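Local coordinates for protein DNA ligase (Archaeoglobus fulgidus, PDB 3GDE) that probably seals nicks in double-stranded DNA during replication, recombination and repair, using ATP and passing through an adenylated-lysine intermediate, at residues F112-V117 with P152-Y157; R121-E126 with T144-L149; L281-E286 with K328-I333. All coordinates share one frame; numbering follows the deposited sequence.

Interaction 1: F112-V117 with P152-Y157; sequences FEELTV and PLEARY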
loop_
_atom_site.group_PDB
_atom_site.type_symbol
_atom_site.label_atom_id
_atom_site.label_comp_id
_atom_site.label_asym_id
_atom_site.label_seq_id
_atom_site.Cartn_x
_atom_site.Cartn_y
_atom_site.Cartn_z
ATOM N N PHE A 112 23.302 18.250 -25.447
ATOM C CA PHE A 112 22.990 18.705 -24.104
ATOM C C PHE A 112 21.748 18.036 -23.520
ATOM O O PHE A 112 20.776 17.743 -24.227
ATOM C CB PHE A 112 23.176 20.217 -23.828
ATOM C CG PHE A 112 22.102 21.101 -24.357
ATOM C CD1 PHE A 112 22.430 22.156 -25.192
ATOM C CD2 PHE A 112 20.781 20.935 -23.979
ATOM C CE1 PHE A 112 21.461 23.013 -25.673
ATOM C CE2 PHE A 112 19.800 21.784 -24.462
ATOM C CZ PHE A 112 20.144 22.826 -25.316
ATOM N N GLU A 113 21.862 17.734 -22.231
ATOM C CA GLU A 113 20.954 16.849 -21.544
ATOM C C GLU A 113 20.406 17.542 -20.315
ATOM O O GLU A 113 20.826 18.660 -19.996
ATOM C CB GLU A 113 21.667 15.544 -21.192
ATOM C CG GLU A 113 21.945 14.674 -22.418
ATOM C CD GLU A 113 22.627 13.371 -22.083
ATOM O OE1 GLU A 113 23.437 13.353 -21.133
ATOM O OE2 GLU A 113 22.358 12.358 -22.768
ATOM N N GLU A 114 19.472 16.869 -19.642
ATOM C CA GLU A 114 18.655 17.436 -18.565
ATOM C C GLU A 114 17.208 17.512 -19.048
ATOM O O GLU A 114 16.947 17.890 -20.186
ATOM C CB GLU A 114 19.162 18.830 -18.112
ATOM C CG GLU A 114 20.206 18.812 -16.953
ATOM C CD GLU A 114 21.401 19.784 -17.136
ATOM O OE1 GLU A 114 22.453 19.555 -16.480
ATOM O OE2 GLU A 114 21.301 20.764 -17.925
ATOM N N LEU A 115 16.265 17.103 -18.213
ATOM C CA LEU A 115 14.871 17.443 -18.474
ATOM C C LEU A 115 14.193 17.929 -17.230
ATOM O O LEU A 115 14.641 17.660 -16.130
ATOM C CB LEU A 115 14.053 16.320 -19.131
ATOM C CG LEU A 115 14.110 14.832 -18.798
ATOM C CD1 LEU A 115 15.155 14.201 -19.672
ATOM C CD2 LEU A 115 14.322 14.498 -17.326
ATOM N N THR A 116 13.122 18.677 -17.440
ATOM C CA THR A 116 12.374 19.280 -16.363
ATOM C C THR A 116 11.513 18.232 -15.689
ATOM O O THR A 116 11.097 17.246 -16.314
ATOM C CB THR A 116 11.479 20.440 -16.873
ATOM O OG1 THR A 116 10.483 19.926 -17.766
ATOM C CG2 THR A 116 12.318 21.497 -17.595
ATOM N N VAL A 117 11.256 18.451 -14.409
ATOM C CA VAL A 117 10.297 17.658 -13.672
ATOM C C VAL A 117 8.946 17.726 -14.396
ATOM O O VAL A 117 8.201 16.747 -14.439
ATOM C CB VAL A 117 10.186 18.176 -12.222
ATOM C CG1 VAL A 117 9.154 17.384 -11.425
ATOM C CG2 VAL A 117 11.565 18.133 -11.547
ATOM N N PRO A 152 23.116 11.084 -16.878
ATOM C CA PRO A 152 23.305 9.797 -16.203
ATOM C C PRO A 152 22.584 9.722 -14.850
ATOM O O PRO A 152 21.879 8.749 -14.592
ATOM C CB PRO A 152 24.832 9.717 -16.034
ATOM C CG PRO A 152 25.364 10.483 -17.210
ATOM C CD PRO A 152 24.405 11.658 -17.329
ATOM N N LEU A 153 22.728 10.751 -14.020
ATOM C CA LEU A 153 22.050 10.789 -12.716
ATOM C C LEU A 153 20.528 10.913 -12.808
ATOM O O LEU A 153 19.802 10.394 -11.952
ATOM C CB LEU A 153 22.620 11.919 -11.859
ATOM C CG LEU A 153 22.802 11.672 -10.368
ATOM C CD1 LEU A 153 23.336 10.248 -10.068
ATOM C CD2 LEU A 153 23.731 12.726 -9.827
ATOM N N GLU A 154 20.037 11.598 -13.838
ATOM C CA GLU A 154 18.594 11.624 -14.094
ATOM C C GLU A 154 18.088 10.237 -14.463
ATOM O O GLU A 154 17.028 9.823 -14.008
ATOM C CB GLU A 154 18.236 12.603 -15.214
ATOM C CG GLU A 154 18.071 14.023 -14.761
ATOM C CD GLU A 154 17.911 15.017 -15.919
ATOM O OE1 GLU A 154 18.327 14.710 -17.055
ATOM O OE2 GLU A 154 17.372 16.120 -15.688
ATOM N N ALA A 155 18.848 9.535 -15.302
ATOM C CA ALA A 155 18.456 8.215 -15.774
ATOM C C ALA A 155 18.382 7.224 -14.613
ATOM O O ALA A 155 17.534 6.330 -14.589
ATOM C CB ALA A 155 19.422 7.723 -16.854
ATOM N N ARG A 156 19.281 7.399 -13.655
ATOM C CA ARG A 156 19.297 6.607 -12.432
ATOM C C ARG A 156 18.001 6.710 -11.636
ATOM O O ARG A 156 17.374 5.693 -11.363
ATOM C CB ARG A 156 20.482 7.027 -11.579
ATOM C CG ARG A 156 20.573 6.370 -10.219
ATOM C CD ARG A 156 22.025 6.339 -9.851
ATOM N NE ARG A 156 22.263 6.796 -8.503
ATOM C CZ ARG A 156 23.447 7.188 -8.058
ATOM N NH1 ARG A 156 24.499 7.178 -8.859
ATOM N NH2 ARG A 156 23.576 7.593 -6.806
ATOM N N TYR A 157 17.602 7.933 -11.270
ATOM C CA TYR A 157 16.385 8.135 -10.460
ATOM C C TYR A 157 15.075 8.053 -11.237
ATOM O O TYR A 157 14.039 7.797 -10.655
ATOM C CB TYR A 157 16.481 9.399 -9.604
ATOM C CG TYR A 157 17.578 9.260 -8.580
ATOM C CD1 TYR A 157 17.419 8.419 -7.481
ATOM C CD2 TYR A 157 18.799 9.929 -8.736
ATOM C CE1 TYR A 157 18.432 8.258 -6.553
ATOM C CE2 TYR A 157 19.824 9.772 -7.816
ATOM C CZ TYR A 157 19.630 8.937 -6.726
ATOM O OH TYR A 157 20.629 8.764 -5.801
#

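Interaction 2: R121-E126 with T144-L149; sequences RETFDE and TGLYGL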
loop_
_atom_site.group_PDB
_atom_site.type_symbol
_atom_site.label_atom_id
_atom_site.label_comp_id
_atom_site.label_asym_id
_atom_site.label_seq_id
_atom_site.Cartn_x
_atom_site.Cartn_y
_atom_site.Cartn_z
ATOM N N ARG A 121 6.786 14.522 -15.596
ATOM C CA ARG A 121 5.377 14.415 -15.245
ATOM C C ARG A 121 4.467 14.232 -16.470
ATOM O O ARG A 121 3.599 13.372 -16.457
ATOM C CB ARG A 121 4.955 15.657 -14.479
ATOM C CG ARG A 121 3.494 15.695 -14.127
ATOM C CD ARG A 121 3.333 15.092 -12.757
ATOM N NE ARG A 121 2.703 13.793 -12.813
ATOM C CZ ARG A 121 2.680 12.922 -11.812
ATOM N NH1 ARG A 121 3.278 13.187 -10.662
ATOM N NH2 ARG A 121 2.062 11.765 -11.985
ATOM N N GLU A 122 4.683 15.040 -17.510
ATOM C CA GLU A 122 3.857 15.000 -18.733
ATOM C C GLU A 122 4.019 13.679 -19.476
ATOM O O GLU A 122 3.033 13.078 -19.883
ATOM C CB GLU A 122 4.192 16.156 -19.691
ATOM C CG GLU A 122 4.218 17.548 -19.059
ATOM C CD GLU A 122 2.849 18.228 -18.952
ATOM O OE1 GLU A 122 2.848 19.451 -18.664
ATOM O OE2 GLU A 122 1.790 17.566 -19.148
ATOM N N THR A 123 5.266 13.244 -19.640
ATOM C CA THR A 123 5.590 11.965 -20.274
ATOM C C THR A 123 4.974 10.783 -19.510
ATOM O O THR A 123 4.401 9.874 -20.125
ATOM C CB THR A 123 7.116 11.789 -20.379
ATOM O OG1 THR A 123 7.678 12.981 -20.944
ATOM C CG2 THR A 123 7.471 10.578 -21.249
ATOM N N PHE A 124 5.091 10.815 -18.176
ATOM C CA PHE A 124 4.434 9.828 -17.288
ATOM C C PHE A 124 2.915 9.790 -17.442
ATOM O O PHE A 124 2.331 8.703 -17.541
ATOM C CB PHE A 124 4.802 10.062 -15.818
ATOM C CG PHE A 124 6.180 9.566 -15.439
ATOM C CD1 PHE A 124 6.683 9.793 -14.166
ATOM C CD2 PHE A 124 6.981 8.891 -16.358
ATOM C CE1 PHE A 124 7.952 9.330 -13.796
ATOM C CE2 PHE A 124 8.254 8.441 -16.001
ATOM C CZ PHE A 124 8.733 8.658 -14.715
ATOM N N ASP A 125 2.275 10.964 -17.457
ATOM C CA ASP A 125 0.822 11.046 -17.629
ATOM C C ASP A 125 0.364 10.475 -18.975
ATOM O O ASP A 125 -0.661 9.792 -19.038
ATOM C CB ASP A 125 0.305 12.477 -17.419
ATOM C CG ASP A 125 0.338 12.916 -15.942
ATOM O OD1 ASP A 125 0.697 12.111 -15.054
ATOM O OD2 ASP A 125 -0.012 14.078 -15.667
ATOM N N GLU A 126 1.131 10.724 -20.043
ATOM C CA GLU A 126 0.846 10.090 -21.327
ATOM C C GLU A 126 1.011 8.565 -21.276
ATOM O O GLU A 126 0.133 7.844 -21.728
ATOM C CB GLU A 126 1.693 10.649 -22.468
ATOM C CG GLU A 126 1.358 9.883 -23.750
ATOM C CD GLU A 126 2.002 10.398 -25.011
ATOM O OE1 GLU A 126 1.705 9.791 -26.057
ATOM O OE2 GLU A 126 2.793 11.370 -24.969
ATOM N N THR A 144 12.224 5.760 -24.159
ATOM C CA THR A 144 13.414 5.929 -25.012
ATOM C C THR A 144 13.729 7.401 -25.303
ATOM O O THR A 144 14.895 7.802 -25.314
ATOM C CB THR A 144 13.233 5.180 -26.361
ATOM O OG1 THR A 144 13.142 3.774 -26.121
ATOM C CG2 THR A 144 14.396 5.449 -27.345
ATOM N N GLY A 145 12.687 8.195 -25.541
ATOM C CA GLY A 145 12.845 9.617 -25.749
ATOM C C GLY A 145 13.338 10.318 -24.502
ATOM O O GLY A 145 14.116 11.273 -24.590
ATOM N N LEU A 146 12.891 9.838 -23.342
ATOM C CA LEU A 146 13.256 10.424 -22.062
ATOM C C LEU A 146 14.715 10.092 -21.704
ATOM O O LEU A 146 15.478 10.968 -21.276
ATOM C CB LEU A 146 12.296 9.916 -20.983
ATOM C CG LEU A 146 11.747 10.859 -19.913
ATOM C CD1 LEU A 146 11.078 12.110 -20.523
ATOM C CD2 LEU A 146 10.765 10.097 -19.025
ATOM N N TYR A 147 15.103 8.833 -21.900
ATOM C CA TYR A 147 16.485 8.402 -21.661
ATOM C C TYR A 147 17.484 9.064 -22.610
ATOM O O TYR A 147 18.638 9.263 -22.246
ATOM C CB TYR A 147 16.619 6.879 -21.783
ATOM C CG TYR A 147 16.180 6.087 -20.579
ATOM C CD1 TYR A 147 15.236 5.071 -20.704
ATOM C CD2 TYR A 147 16.721 6.335 -19.309
ATOM C CE1 TYR A 147 14.827 4.310 -19.587
ATOM C CE2 TYR A 147 16.321 5.595 -18.190
ATOM C CZ TYR A 147 15.379 4.584 -18.342
ATOM O OH TYR A 147 14.980 3.837 -17.252
ATOM N N GLY A 148 17.044 9.377 -23.829
ATOM C CA GLY A 148 17.865 10.118 -24.789
ATOM C C GLY A 148 18.168 11.557 -24.385
ATOM O O GLY A 148 19.157 12.126 -24.831
ATOM N N LEU A 149 17.327 12.140 -23.540
ATOM C CA LEU A 149 17.483 13.537 -23.098
ATOM C C LEU A 149 18.052 13.692 -21.680
ATOM O O LEU A 149 18.441 14.795 -21.279
ATOM C CB LEU A 149 16.139 14.260 -23.175
ATOM C CG LEU A 149 15.624 15.019 -24.402
ATOM C CD1 LEU A 149 16.455 14.868 -25.657
ATOM C CD2 LEU A 149 14.183 14.613 -24.651
#

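Interaction 3: L281-E286 with K328-I333; sequences LPDIVE and KMVEKI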
loop_
_atom_site.group_PDB
_atom_site.type_symbol
_atom_site.label_atom_id
_atom_site.label_comp_id
_atom_site.label_asym_id
_atom_site.label_seq_id
_atom_site.Cartn_x
_atom_site.Cartn_y
_atom_site.Cartn_z
ATOM N N LEU A 281 -16.862 -4.180 -8.810
ATOM C CA LEU A 281 -18.044 -4.475 -7.997
ATOM C C LEU A 281 -19.354 -3.840 -8.492
ATOM O O LEU A 281 -20.041 -3.160 -7.715
ATOM C CB LEU A 281 -17.795 -4.098 -6.523
ATOM C CG LEU A 281 -16.503 -4.546 -5.812
ATOM C CD1 LEU A 281 -16.499 -4.064 -4.370
ATOM C CD2 LEU A 281 -16.281 -6.064 -5.883
ATOM N N PRO A 282 -19.733 -4.079 -9.768
ATOM C CA PRO A 282 -21.013 -3.528 -10.235
ATOM C C PRO A 282 -22.207 -3.987 -9.395
ATOM O O PRO A 282 -23.131 -3.195 -9.154
ATOM C CB PRO A 282 -21.124 -4.050 -11.675
ATOM C CG PRO A 282 -20.170 -5.189 -11.760
ATOM C CD PRO A 282 -19.050 -4.830 -10.839
ATOM N N ASP A 283 -22.171 -5.238 -8.931
ATOM C CA ASP A 283 -23.239 -5.784 -8.097
ATOM C C ASP A 283 -23.436 -5.018 -6.788
ATOM O O ASP A 283 -24.563 -4.662 -6.430
ATOM C CB ASP A 283 -23.039 -7.285 -7.841
ATOM C CG ASP A 283 -21.648 -7.632 -7.297
ATOM O OD1 ASP A 283 -21.528 -8.685 -6.636
ATOM O OD2 ASP A 283 -20.679 -6.882 -7.533
ATOM N N ILE A 284 -22.335 -4.767 -6.077
ATOM C CA ILE A 284 -22.385 -4.016 -4.822
ATOM C C ILE A 284 -22.704 -2.538 -5.087
ATOM O O ILE A 284 -23.509 -1.943 -4.377
ATOM C CB ILE A 284 -21.077 -4.205 -3.982
ATOM C CG1 ILE A 284 -20.922 -5.670 -3.527
ATOM C CG2 ILE A 284 -21.027 -3.253 -2.787
ATOM C CD1 ILE A 284 -22.120 -6.257 -2.730
ATOM N N VAL A 285 -22.084 -1.966 -6.117
ATOM C CA VAL A 285 -22.374 -0.588 -6.546
ATOM C C VAL A 285 -23.887 -0.339 -6.728
ATOM O O VAL A 285 -24.439 0.604 -6.146
ATOM C CB VAL A 285 -21.546 -0.197 -7.817
ATOM C CG1 VAL A 285 -22.064 1.078 -8.472
ATOM C CG2 VAL A 285 -20.084 -0.028 -7.449
ATOM N N GLU A 286 -24.550 -1.199 -7.505
ATOM C CA GLU A 286 -25.995 -1.074 -7.741
ATOM C C GLU A 286 -26.812 -1.173 -6.457
ATOM O O GLU A 286 -27.750 -0.393 -6.265
ATOM C CB GLU A 286 -26.502 -2.090 -8.773
ATOM C CG GLU A 286 -26.172 -1.745 -10.219
ATOM C CD GLU A 286 -26.761 -0.411 -10.700
ATOM O OE1 GLU A 286 -26.198 0.161 -11.661
ATOM O OE2 GLU A 286 -27.776 0.067 -10.143
ATOM N N LYS A 328 -19.041 -12.237 -15.577
ATOM C CA LYS A 328 -18.878 -13.652 -15.245
ATOM C C LYS A 328 -18.571 -13.846 -13.760
ATOM O O LYS A 328 -19.018 -14.812 -13.144
ATOM C CB LYS A 328 -17.747 -14.254 -16.085
ATOM C CG LYS A 328 -17.866 -15.752 -16.321
ATOM C CD LYS A 328 -18.653 -16.057 -17.602
ATOM C CE LYS A 328 -18.747 -17.556 -17.865
ATOM N NZ LYS A 328 -17.411 -18.223 -17.951
ATOM N N MET A 329 -17.802 -12.912 -13.206
ATOM C CA MET A 329 -17.382 -12.942 -11.805
ATOM C C MET A 329 -18.533 -12.701 -10.831
ATOM O O MET A 329 -18.567 -13.294 -9.752
ATOM C CB MET A 329 -16.260 -11.928 -11.570
ATOM C CG MET A 329 -14.967 -12.283 -12.280
ATOM S SD MET A 329 -14.319 -13.874 -11.724
ATOM C CE MET A 329 -13.448 -13.364 -10.243
ATOM N N VAL A 330 -19.473 -11.841 -11.220
ATOM C CA VAL A 330 -20.671 -11.592 -10.412
ATOM C C VAL A 330 -21.468 -12.887 -10.206
ATOM O O VAL A 330 -22.094 -13.074 -9.157
ATOM C CB VAL A 330 -21.578 -10.475 -11.020
ATOM C CG1 VAL A 330 -22.838 -10.266 -10.185
ATOM C CG2 VAL A 330 -20.819 -9.165 -11.132
ATOM N N GLU A 331 -21.421 -13.774 -11.202
ATOM C CA GLU A 331 -22.155 -15.044 -11.152
ATOM C C GLU A 331 -21.432 -16.112 -10.331
ATOM O O GLU A 331 -22.042 -16.731 -9.458
ATOM C CB GLU A 331 -22.474 -15.570 -12.565
ATOM C CG GLU A 331 -23.155 -14.561 -13.501
ATOM C CD GLU A 331 -24.412 -13.924 -12.907
ATOM O OE1 GLU A 331 -25.347 -14.669 -12.525
ATOM O OE2 GLU A 331 -24.464 -12.672 -12.833
ATOM N N LYS A 332 -20.148 -16.331 -10.626
ATOM C CA LYS A 332 -19.303 -17.266 -9.869
ATOM C C LYS A 332 -19.257 -16.920 -8.382
ATOM O O LYS A 332 -19.512 -17.773 -7.527
ATOM C CB LYS A 332 -17.868 -17.283 -10.424
ATOM C CG LYS A 332 -17.510 -18.487 -11.305
ATOM C CD LYS A 332 -17.425 -19.805 -10.506
ATOM C CE LYS A 332 -16.052 -20.028 -9.860
ATOM N NZ LYS A 332 -15.016 -20.488 -10.834
ATOM N N ILE A 333 -18.946 -15.658 -8.092
ATOM C CA ILE A 333 -18.700 -15.199 -6.723
ATOM C C ILE A 333 -19.664 -14.060 -6.370
ATOM O O ILE A 333 -19.333 -12.887 -6.571
ATOM C CB ILE A 333 -17.215 -14.730 -6.533
ATOM C CG1 ILE A 333 -16.234 -15.722 -7.173
ATOM C CG2 ILE A 333 -16.898 -14.480 -5.065
ATOM C CD1 ILE A 333 -14.827 -15.180 -7.367
#

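Interaction 1: F112-V117 with P152-Y157
P152 opens helix 152-162 and meets the extended loop at E113, where its CD lies 4.3 Å from E113 OE1. This is a loose touch; the proline also packs on E99 and I102 of helix 94-108. E154, two residues on, carries most of the contact. Its CG stands anti to the carbonyl carbon (chi1 -85°), and the extended chain beyond it delivers the carboxylate to the loop backbone. There E154 OE2 accepts the N-H of L115 at 2.9 Å from L115 N. The bond is fairly straight (158°) and arrives on the syn side, tilted 23° from the carboxylate plane. The other oxygen, E154 OE1, rests 3.1 Å from E114 CA and accepts a hydrogen bond from the backbone N-H of T151, just before the helix. L115 slides past E154 in the opposite direction, bringing its CD2 to 3.8 Å from E154 OE2, while the side chain of E114 crosses that of E154 at about a right angle. A weak bond from A7 N to E154 OE2 adds helix 6-16, so one buried carboxylate gathers backbone N-H groups from three parts of the N-terminal domain. L115 O, only 3.2 Å from E154 OE2, and more modestly the distant carboxylates of E113 and E114, would tend to raise the pKa of E154, whereas those N-H donors probably stabilise its negative charge.

Interaction 2: R121-E126 with T144-L149
T123 and L146 form the closest CA pair between 121-126 and 144-149, 8.0 Å from T123 CA to L146 CA, with helix 117-129 on one side and helix 135-149 on the other. From each helix the side chain points at its counterpart, and the two meet tip to tip. L146 CD1 comes to 3.5 Å from T123 OG1, and L146 CD2 lies 4.0 Å from T123 CG2, so both leucine methyls press on the threonine. The threonine methyl is placed anti to its own backbone N, which leaves OG1 beside that N and near K119 O of the preceding turn, to which OG1 is hydrogen-bonded. L146 CD2 also reaches F124, standing 4.3 Å from F124 CE2 and oblique to the ring; L161 and I162 of helix 152-162 and V53 and L62 from loops pack on the same phenylalanine. The join thus belongs to the helical packing of the N-terminal DNA ligase domain. Across these two segments the contact is van der Waals packing: no polar pair links them, and the single polar atom pressed against the leucine is supplied with an acceptor by its own helix. Because K119 O is its hydrogen-bond partner, placing T123 OG1 against a methyl probably costs little.

Interaction 3: L281-E286 with K328-I333
The D283 carboxylate is the flat group of this contact, and V330 CG1 sits to one side of its plane, offset toward the CB end. The closest atom to that methyl is therefore D283 CB, 3.8 Å from V330 CG1, followed by D283 CG at 4.1 Å. The two side chains slide past each other in opposite directions. D283 CG lies between the backbone N and the carbonyl carbon (chi1 52°), a rotation that directs the carboxylate to R319 of helix 313-321. R319 NH2 forms a salt bridge with D283 OD2, and R319 NH1 bonds I333 O, so the arginine grips both segments while V330 packs on its side chain. P282, a puckered ring rather than a flat one, is met by the other valine methyl. V330 CG2 lies above the ring but outside its outline, past the CG-CD bond, and its nearest ring atom is P282 CG at 4.1 Å. The C-gamma endo pucker tips P282 CG out toward that same side, so the corner of the ring makes the touch.

The setting is the adenylation domain, the nucleotidyltransferase core of ATP-dependent ligases, where helix 282-291 lies against strands 268-271 and 335-342 through I269 and L335. The two segments approach most closely at D283 and V330, with CA atoms 6.8 Å apart. V330 stands in the last turn of the short helix 327-332; I333 is the first residue to leave helical geometry and leads into strand 335-342. V330 CG1 is anti to the backbone N (chi1 178°), and this rotation turns CG1 toward D283 and CG2 toward P282. Beyond them, K306 NZ hydrogen-bonds K332 O at the end of the same helix.

In the fold
From the N terminus, the chain first reaches the DNA ligase N-terminal domain. Interaction 1 closes a loop of 34 mostly helical residues between 112-117 and 152-157, and interaction 2, joining 121-126 to 144-149, is nested inside it. Their centres are about 10 Å apart and they touch directly: E114 N lies 2.8 Å from L149 O, a probable hydrogen bond, and L115 CD1 packs on the backbone of L146 and L149. Together they tie helices 117-129, 135-149 and 152-162 to the preceding loop. Interaction 3 follows in series, closing a mixed helix-and-strand loop within the adenylation domain; its nearest atoms are about 24 Å from interaction 2 and 33 Å from interaction 1.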